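Local coordinates for putative sugar binding protein (Geobacillus stearothermophilus, PDB 6GUQ), which probably binds sugars, holding a glucose molecule in the cleft between its two lobes, at residues 156-161 / 170-175; 216-221 / 242-247; 198-203 / 222-227. All blocks are in the same frame, centred on the assembly; numbering follows the deposited sequence.

Contact 1. Residues 156-161 / 170-175; sequences VAIITG and LRVRGF. With BGC (beta-D-glucopyranose), chain B.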
# COMPACT_ATOMS: atom_id res chain seq x y z
N VAL A 156 13.30 -16.74 -3.86
CA VAL A 156 12.22 -15.76 -3.70
C VAL A 156 12.06 -14.95 -4.98
O VAL A 156 13.04 -14.45 -5.55
CB VAL A 156 12.50 -14.80 -2.51
CG1 VAL A 156 11.45 -13.70 -2.45
CG2 VAL A 156 12.56 -15.55 -1.20
N ALA A 157 10.81 -14.81 -5.43
CA ALA A 157 10.44 -13.82 -6.43
C ALA A 157 9.59 -12.75 -5.74
O ALA A 157 8.82 -13.07 -4.83
CB ALA A 157 9.66 -14.46 -7.59
N ILE A 158 9.75 -11.49 -6.15
CA ILE A 158 8.99 -10.39 -5.57
C ILE A 158 8.15 -9.75 -6.66
O ILE A 158 8.67 -9.40 -7.73
CB ILE A 158 9.91 -9.34 -4.90
CG1 ILE A 158 10.77 -9.99 -3.81
CG2 ILE A 158 9.07 -8.17 -4.30
CD1 ILE A 158 11.72 -9.02 -3.07
N ILE A 159 6.85 -9.63 -6.39
CA ILE A 159 5.92 -8.87 -7.23
C ILE A 159 5.58 -7.59 -6.49
O ILE A 159 5.09 -7.64 -5.35
CB ILE A 159 4.64 -9.67 -7.55
CG1 ILE A 159 4.97 -11.03 -8.15
CG2 ILE A 159 3.74 -8.87 -8.49
CD1 ILE A 159 5.46 -10.98 -9.54
N THR A 160 5.84 -6.45 -7.12
CA THR A 160 5.65 -5.16 -6.49
C THR A 160 4.73 -4.30 -7.35
O THR A 160 4.70 -4.45 -8.57
CB THR A 160 7.02 -4.47 -6.23
OG1 THR A 160 6.85 -3.30 -5.43
CG2 THR A 160 7.73 -4.11 -7.55
N GLY A 161 3.97 -3.41 -6.70
CA GLY A 161 3.07 -2.54 -7.44
C GLY A 161 3.76 -1.75 -8.53
O GLY A 161 3.28 -1.67 -9.66
N LEU A 170 9.98 1.01 -0.40
CA LEU A 170 10.27 0.79 1.01
C LEU A 170 9.90 -0.63 1.44
O LEU A 170 10.66 -1.28 2.16
CB LEU A 170 9.54 1.84 1.88
CG LEU A 170 10.08 3.29 1.77
CD1 LEU A 170 9.20 4.34 2.45
CD2 LEU A 170 11.51 3.41 2.32
N ARG A 171 8.72 -1.12 1.02
CA ARG A 171 8.37 -2.51 1.33
C ARG A 171 9.35 -3.49 0.70
O ARG A 171 9.63 -4.56 1.27
CB ARG A 171 6.94 -2.81 0.90
CG ARG A 171 5.89 -1.99 1.65
CD ARG A 171 4.54 -2.07 0.97
NE ARG A 171 3.64 -1.02 1.45
CZ ARG A 171 2.33 -0.96 1.20
NH1 ARG A 171 1.75 -1.86 0.45
NH2 ARG A 171 1.60 0.03 1.70
N VAL A 172 9.92 -3.16 -0.46
CA VAL A 172 10.93 -4.05 -1.02
C VAL A 172 12.21 -3.95 -0.20
O VAL A 172 12.81 -4.96 0.19
CB VAL A 172 11.15 -3.75 -2.51
CG1 VAL A 172 12.32 -4.54 -3.06
CG2 VAL A 172 9.90 -4.08 -3.31
N ARG A 173 12.63 -2.72 0.12
CA ARG A 173 13.91 -2.54 0.79
C ARG A 173 13.87 -3.10 2.22
O ARG A 173 14.84 -3.73 2.67
CB ARG A 173 14.31 -1.07 0.76
CG ARG A 173 15.61 -0.71 1.45
CD ARG A 173 16.79 -1.57 0.99
NE ARG A 173 17.90 -1.43 1.94
CZ ARG A 173 18.92 -0.59 1.78
NH1 ARG A 173 19.88 -0.52 2.71
NH2 ARG A 173 18.99 0.17 0.69
N GLY A 174 12.74 -2.94 2.91
CA GLY A 174 12.61 -3.55 4.23
C GLY A 174 12.72 -5.06 4.20
O GLY A 174 13.34 -5.67 5.08
N PHE A 175 12.13 -5.69 3.18
CA PHE A 175 12.18 -7.14 3.06
C PHE A 175 13.60 -7.61 2.79
O PHE A 175 14.09 -8.54 3.44
CB PHE A 175 11.23 -7.57 1.95
CG PHE A 175 11.24 -9.05 1.64
CD1 PHE A 175 12.15 -9.58 0.74
CD2 PHE A 175 10.29 -9.89 2.21
CE1 PHE A 175 12.14 -10.94 0.43
CE2 PHE A 175 10.28 -11.24 1.92
CZ PHE A 175 11.20 -11.78 1.03
C2 BGC B . -1.09 -0.01 -0.85
C3 BGC B . -1.73 1.02 -1.72
C4 BGC B . -1.89 0.46 -3.11
C5 BGC B . -2.74 -0.78 -3.11
C6 BGC B . -2.75 -1.32 -4.51
C1 BGC B . -1.85 -1.33 -0.86
O1 BGC B . -1.06 -2.28 -0.29
O2 BGC B . -0.99 0.40 0.52
O3 BGC B . -0.81 2.12 -1.88
O4 BGC B . -2.51 1.39 -3.99
O5 BGC B . -2.18 -1.80 -2.23
O6 BGC B . -3.70 -2.34 -4.58
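The Phe175 ring meets methyl carbons of the strand obliquely: Ile158 CD1 lies 3.9 Å from Phe175 CD1, and Val156 CG1 reaches Phe175 CZ at 4.0 Å. Outside the pair, Tyr218 stacks with the same ring. The second flat group, the guanidinium of Arg171, turns its edge to the bound glucose, with C1 of the sugar in its plane. CG of Phe175 stands anti to the backbone N (chi1 176°), which sends the ring down from the helix onto the strand. One turn earlier Val172 continues the seam, its CG2 lying 3.8 Å from Thr160 OG1 and 4.3 Å from Ile158 CG2. The Thr160 hydroxyl is hydrogen-bonded to Thr220 OG1, just past the end of strand 216-219.

Arg171 leaves this apolar seam, its chain extended from CG to NE. Two nearly straight bonds result, about 160° at the hydrogen: NH1 of Arg171 to O1 of the sugar (2.9 Å) and NH2 of Arg171 to the sugar's O2 (2.9 Å). NH1 also bonds Thr220 O and NH2 bonds Asn135 OD1, so both nitrogens are held from the protein side as well. With a leucine here, O2 of the sugar would probably lose this donor and O1 be left to Asp247 OD2, while Thr220 O and Asn135 OD1 would each lose a partner.

The short axes run nearly antiparallel, at 159° and 10.0 Å, as expected for a strand and the helix returning over it: the first half of the beta-alpha-beta unit 154-160, 166-179, 185-192 of the periplasmic binding protein fold.

Contact 2. Residues 216-221 / 242-247; sequences AFYGTS and YIIGFD. With BGC (beta-D-glucopyranose), chain B.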
# COMPACT_ATOMS: atom_id res chain seq x y z
N ALA A 216 9.10 -19.37 -3.50
CA ALA A 216 8.51 -18.39 -2.58
C ALA A 216 8.20 -17.10 -3.31
O ALA A 216 9.05 -16.57 -4.03
CB ALA A 216 9.42 -18.10 -1.38
N PHE A 217 7.00 -16.58 -3.07
CA PHE A 217 6.57 -15.30 -3.62
C PHE A 217 6.32 -14.30 -2.49
O PHE A 217 5.77 -14.66 -1.43
CB PHE A 217 5.31 -15.49 -4.47
CG PHE A 217 5.58 -15.99 -5.87
CD1 PHE A 217 5.91 -15.10 -6.88
CD2 PHE A 217 5.52 -17.34 -6.17
CE1 PHE A 217 6.16 -15.55 -8.18
CE2 PHE A 217 5.78 -17.80 -7.46
CZ PHE A 217 6.10 -16.90 -8.46
N TYR A 218 6.72 -13.05 -2.71
CA TYR A 218 6.44 -11.91 -1.84
C TYR A 218 5.73 -10.84 -2.67
O TYR A 218 6.29 -10.33 -3.64
CB TYR A 218 7.73 -11.36 -1.24
CG TYR A 218 7.63 -10.01 -0.51
CD1 TYR A 218 6.60 -9.75 0.39
CD2 TYR A 218 8.60 -9.02 -0.68
CE1 TYR A 218 6.52 -8.54 1.07
CE2 TYR A 218 8.53 -7.79 -0.01
CZ TYR A 218 7.49 -7.56 0.87
OH TYR A 218 7.41 -6.35 1.56
N GLY A 219 4.51 -10.50 -2.29
CA GLY A 219 3.75 -9.46 -2.98
C GLY A 219 3.67 -8.26 -2.06
O GLY A 219 3.46 -8.41 -0.85
N THR A 220 3.86 -7.05 -2.63
CA THR A 220 3.99 -5.84 -1.83
C THR A 220 2.80 -4.89 -1.90
O THR A 220 2.82 -3.85 -1.22
CB THR A 220 5.29 -5.09 -2.18
OG1 THR A 220 5.15 -4.40 -3.44
CG2 THR A 220 6.47 -6.03 -2.24
N SER A 221 1.74 -5.22 -2.65
CA SER A 221 0.53 -4.41 -2.67
C SER A 221 -0.70 -5.32 -2.60
O SER A 221 -0.61 -6.54 -2.67
CB SER A 221 0.50 -3.50 -3.91
OG SER A 221 0.41 -4.24 -5.12
N TYR A 242 5.66 -21.04 -1.21
CA TYR A 242 5.27 -20.15 -0.12
C TYR A 242 4.83 -18.81 -0.70
O TYR A 242 5.53 -18.24 -1.55
CB TYR A 242 6.44 -19.97 0.84
CG TYR A 242 6.18 -19.03 1.98
CD1 TYR A 242 5.61 -19.49 3.16
CD2 TYR A 242 6.52 -17.69 1.89
CE1 TYR A 242 5.38 -18.64 4.21
CE2 TYR A 242 6.28 -16.83 2.95
CZ TYR A 242 5.71 -17.31 4.10
OH TYR A 242 5.47 -16.47 5.17
N ILE A 243 3.69 -18.30 -0.25
CA ILE A 243 3.18 -17.00 -0.70
C ILE A 243 2.91 -16.13 0.52
O ILE A 243 2.03 -16.45 1.34
CB ILE A 243 1.90 -17.14 -1.55
CG1 ILE A 243 2.15 -17.97 -2.81
CG2 ILE A 243 1.38 -15.77 -1.93
CD1 ILE A 243 0.87 -18.32 -3.55
N ILE A 244 3.61 -15.00 0.63
CA ILE A 244 3.29 -13.94 1.59
C ILE A 244 2.98 -12.66 0.83
O ILE A 244 3.80 -12.18 0.02
CB ILE A 244 4.41 -13.72 2.62
CG1 ILE A 244 4.01 -12.59 3.58
CG2 ILE A 244 5.73 -13.43 1.90
CD1 ILE A 244 4.93 -12.43 4.73
N GLY A 245 1.79 -12.10 1.07
CA GLY A 245 1.39 -10.88 0.40
C GLY A 245 1.05 -9.75 1.35
O GLY A 245 1.47 -9.77 2.52
N PHE A 246 0.27 -8.77 0.88
CA PHE A 246 -0.11 -7.61 1.66
C PHE A 246 -1.62 -7.53 1.80
O PHE A 246 -2.37 -8.01 0.94
CB PHE A 246 0.41 -6.30 1.02
CG PHE A 246 1.56 -5.68 1.75
CD1 PHE A 246 2.84 -6.22 1.66
CD2 PHE A 246 1.37 -4.53 2.54
CE1 PHE A 246 3.91 -5.65 2.34
CE2 PHE A 246 2.44 -3.94 3.23
CZ PHE A 246 3.71 -4.50 3.14
N ASP A 247 -2.06 -6.94 2.91
CA ASP A 247 -3.45 -6.56 3.15
C ASP A 247 -4.38 -7.75 3.32
O ASP A 247 -3.95 -8.91 3.23
CB ASP A 247 -3.93 -5.63 2.04
CG ASP A 247 -3.10 -4.35 1.98
OD1 ASP A 247 -3.04 -3.62 3.01
OD2 ASP A 247 -2.48 -4.09 0.91
C2 BGC B . -1.09 -0.01 -0.85
C3 BGC B . -1.73 1.02 -1.72
C4 BGC B . -1.89 0.46 -3.11
C5 BGC B . -2.74 -0.78 -3.11
C6 BGC B . -2.75 -1.32 -4.51
C1 BGC B . -1.85 -1.33 -0.86
O1 BGC B . -1.06 -2.28 -0.29
O2 BGC B . -0.99 0.40 0.52
O3 BGC B . -0.81 2.12 -1.88
O4 BGC B . -2.51 1.39 -3.99
O5 BGC B . -2.18 -1.80 -2.23
O6 BGC B . -3.70 -2.34 -4.58
O HOH W 1 -0.72 -9.18 -1.99
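Three backbone hydrogen bonds tie strand 216-219 to strand 242-246, and just past the strand end Asp247 OD2 accepts a still shorter one, from O1 of the glucose at 2.6 Å. CG of Asp247 is anti to the carbonyl carbon (chi1 -60°), which carries the carboxylate toward the sugar; its other oxygen, OD1, is bonded to Gln267 NE2, which fixes how the group is turned. In the ladder, Phe217 N donates to Tyr242 O at 2.7 Å; Ile244 N donates to Phe217 O at 3.0 Å; and Gly219 N reaches Ile244 O at 2.9 Å. Phe217 and Ile244 each use both N and O, the parallel pattern, and the axes diverge by only 8°. Beyond Gly219 the direct bonding stops. A water takes over, donating to Ser221 O and accepting from Phe246 N, so the two chains stay linked where they part.

Packing follows on the face of Tyr218, Ile244 and Phe246. Tyr218 CD1 lies 4.1 Å from Ile244 CG2, while Tyr218 OH approaches the edge of the Phe246 ring at CE1; that hydroxyl is hydrogen-bonded to Arg171 O. Gly219 O also sits at the ring edge, 3.4 Å from Phe246 CD1, and Thr220 O lies over one face, 3.7 Å above the ring plane and toward its rim. On the other side of the sheet, Phe217 CB meets Ile243 CG1 at 4.3 Å, both side chains resting against helix 224-234.

The chemistry changes along the strands: backbone hydrogen bonds and mostly hydrocarbon side chains at the start, then, at the C-terminal ends, a water bridge and a carboxylate that accepts the sugar's anomeric hydroxyl.

Contact 3. Residues 198-203 / 222-227; sequences VQAAEK and ALDAIG. With BGC (beta-D-glucopyranose), chain B.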
# COMPACT_ATOMS: atom_id res chain seq x y z
N VAL A 198 -4.65 -9.04 -12.73
CA VAL A 198 -4.30 -9.67 -14.00
C VAL A 198 -2.80 -9.57 -14.24
O VAL A 198 -2.16 -10.56 -14.62
CB VAL A 198 -5.11 -9.02 -15.14
CG1 VAL A 198 -4.49 -9.32 -16.48
CG2 VAL A 198 -6.57 -9.46 -15.08
N GLN A 199 -2.20 -8.40 -14.01
CA GLN A 199 -0.77 -8.27 -14.28
C GLN A 199 0.09 -8.91 -13.21
O GLN A 199 1.25 -9.23 -13.49
CB GLN A 199 -0.38 -6.81 -14.45
CG GLN A 199 -0.69 -6.27 -15.81
CD GLN A 199 -0.46 -4.79 -15.90
OE1 GLN A 199 -1.39 -3.99 -15.74
NE2 GLN A 199 0.79 -4.41 -16.13
N ALA A 200 -0.43 -9.13 -12.01
CA ALA A 200 0.32 -9.93 -11.05
C ALA A 200 0.36 -11.38 -11.51
O ALA A 200 1.42 -12.02 -11.48
CB ALA A 200 -0.29 -9.81 -9.65
N ALA A 201 -0.78 -11.91 -11.96
CA ALA A 201 -0.80 -13.27 -12.50
C ALA A 201 0.13 -13.39 -13.71
O ALA A 201 0.96 -14.31 -13.76
CB ALA A 201 -2.24 -13.66 -12.84
N GLU A 202 0.02 -12.46 -14.67
CA GLU A 202 0.93 -12.46 -15.82
C GLU A 202 2.39 -12.58 -15.40
O GLU A 202 3.13 -13.44 -15.90
CB GLU A 202 0.74 -11.19 -16.65
CG GLU A 202 1.77 -11.02 -17.79
CD GLU A 202 1.95 -9.57 -18.23
OE1 GLU A 202 1.06 -8.73 -17.94
OE2 GLU A 202 2.99 -9.26 -18.86
N LYS A 203 2.84 -11.72 -14.47
CA LYS A 203 4.23 -11.72 -14.04
C LYS A 203 4.60 -13.00 -13.33
O LYS A 203 5.76 -13.42 -13.37
CB LYS A 203 4.51 -10.51 -13.13
CG LYS A 203 4.43 -9.18 -13.85
CD LYS A 203 5.24 -9.22 -15.14
CE LYS A 203 4.83 -8.11 -16.10
NZ LYS A 203 5.51 -6.80 -15.83
N ALA A 222 -1.88 -4.70 -2.51
CA ALA A 222 -3.07 -5.41 -2.02
C ALA A 222 -3.51 -6.57 -2.93
O ALA A 222 -4.11 -7.53 -2.44
CB ALA A 222 -4.22 -4.42 -1.83
N LEU A 223 -3.27 -6.49 -4.23
CA LEU A 223 -3.77 -7.49 -5.16
C LEU A 223 -2.70 -8.46 -5.67
O LEU A 223 -2.98 -9.27 -6.58
CB LEU A 223 -4.44 -6.80 -6.35
CG LEU A 223 -5.64 -5.90 -6.05
CD1 LEU A 223 -5.99 -5.01 -7.25
CD2 LEU A 223 -6.82 -6.76 -5.63
N ASP A 224 -1.49 -8.41 -5.12
CA ASP A 224 -0.38 -9.14 -5.72
C ASP A 224 -0.42 -10.63 -5.38
O ASP A 224 -0.26 -11.48 -6.26
CB ASP A 224 0.95 -8.53 -5.28
CG ASP A 224 1.21 -7.19 -5.94
OD1 ASP A 224 0.68 -6.94 -7.06
OD2 ASP A 224 1.93 -6.37 -5.33
N ALA A 225 -0.63 -10.96 -4.10
CA ALA A 225 -0.68 -12.36 -3.71
C ALA A 225 -1.88 -13.08 -4.31
O ALA A 225 -1.84 -14.31 -4.47
CB ALA A 225 -0.70 -12.49 -2.18
N ILE A 226 -2.94 -12.35 -4.65
CA ILE A 226 -4.11 -12.94 -5.28
C ILE A 226 -3.78 -13.39 -6.70
O ILE A 226 -4.10 -14.52 -7.11
CB ILE A 226 -5.28 -11.93 -5.24
CG1 ILE A 226 -5.93 -11.94 -3.85
CG2 ILE A 226 -6.32 -12.22 -6.30
CD1 ILE A 226 -6.48 -10.60 -3.40
N GLY A 227 -3.08 -12.54 -7.45
CA GLY A 227 -2.64 -12.93 -8.79
C GLY A 227 -1.65 -14.07 -8.77
O GLY A 227 -1.73 -14.99 -9.59
C2 BGC B . -1.09 -0.01 -0.85
C3 BGC B . -1.73 1.02 -1.72
C4 BGC B . -1.89 0.46 -3.11
C5 BGC B . -2.74 -0.78 -3.11
C6 BGC B . -2.75 -1.32 -4.51
C1 BGC B . -1.85 -1.33 -0.86
O1 BGC B . -1.06 -2.28 -0.29
O2 BGC B . -0.99 0.40 0.52
O3 BGC B . -0.81 2.12 -1.88
O4 BGC B . -2.51 1.39 -3.99
O5 BGC B . -2.18 -1.80 -2.23
O6 BGC B . -3.70 -2.34 -4.58
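Ala200 and Gly227 bring helix 197-210 up against the first turn of helix 224-234, and most of the contact is van der Waals packing of small groups. Ala200 CB lies 4.0 Å from Gly227 CA and 3.8 Å from Asp224 O, so one methyl fills the space alongside the first turn. Next to it Ala201 CB comes within 3.5 Å of Gly227 O. Glycine suits this place: a beta carbon on it would fall about 2.6 Å from Ala200 CB. The backbones approach accordingly, with CA of Ala201 4.2 Å from CA of Gly227.

The polar component across the pair is slight. Ala201 CA directs a C-H toward Gly227 O with an angle at the hydrogen of 130°, and no conventional hydrogen bond crosses the interface.

The stronger polar bonds run from segment 222-227 to other parts of the domain. Asp224 has CG anti to its carbonyl carbon (chi1 -72°), which turns the carboxylate back beside its own backbone N and the preceding loop. There OD2 accepts from Ser221 OG, with a weak bond from Thr220 N, while OD1 is hydrogen-bonded to Ser193 OG and touches Ala200 CB at 4.0 Å. Two loops are thereby joined through one buried carboxylate.

Ligand contacts come from the other end of the segment. Ala222 N donates to O5 of the glucose at 2.9 Å and 149°, and Ala222 CB packs 3.5 Å from O6 of the sugar. Leu223, in the N-cap position, separates Ala222 from the helix.

The chemistry thus divides: close packing of alanine methyls against backbone where the helices meet, and, just ahead of the second helix, a backbone N-H that meets the ring oxygen of the sugar.

How the contacts relate
All three contacts belong to one lobe and meet the same glucose. Contacts 1 and 2 lie closest, their centres about 8 Å apart, on neighbouring strands of one sheet; Arg171 CD packs on Phe246 CZ at 3.4 Å. Contact 3 lies on the other side of that sheet from helix 166-179, its centre about 10 Å from that of contact 2 and about 14 Å from that of contact 1. Ile159 CD1 reaches Lys203 CB at 3.7 Å, and Gly219 CA meets Asp224 CB at the same separation. The three reach neighbouring atoms of the sugar, contact 1 from a helix, contact 2 from just past a strand end and contact 3 from just ahead of a helix; Asp247 OD2 and Ala222 CB are 3.3 Å apart.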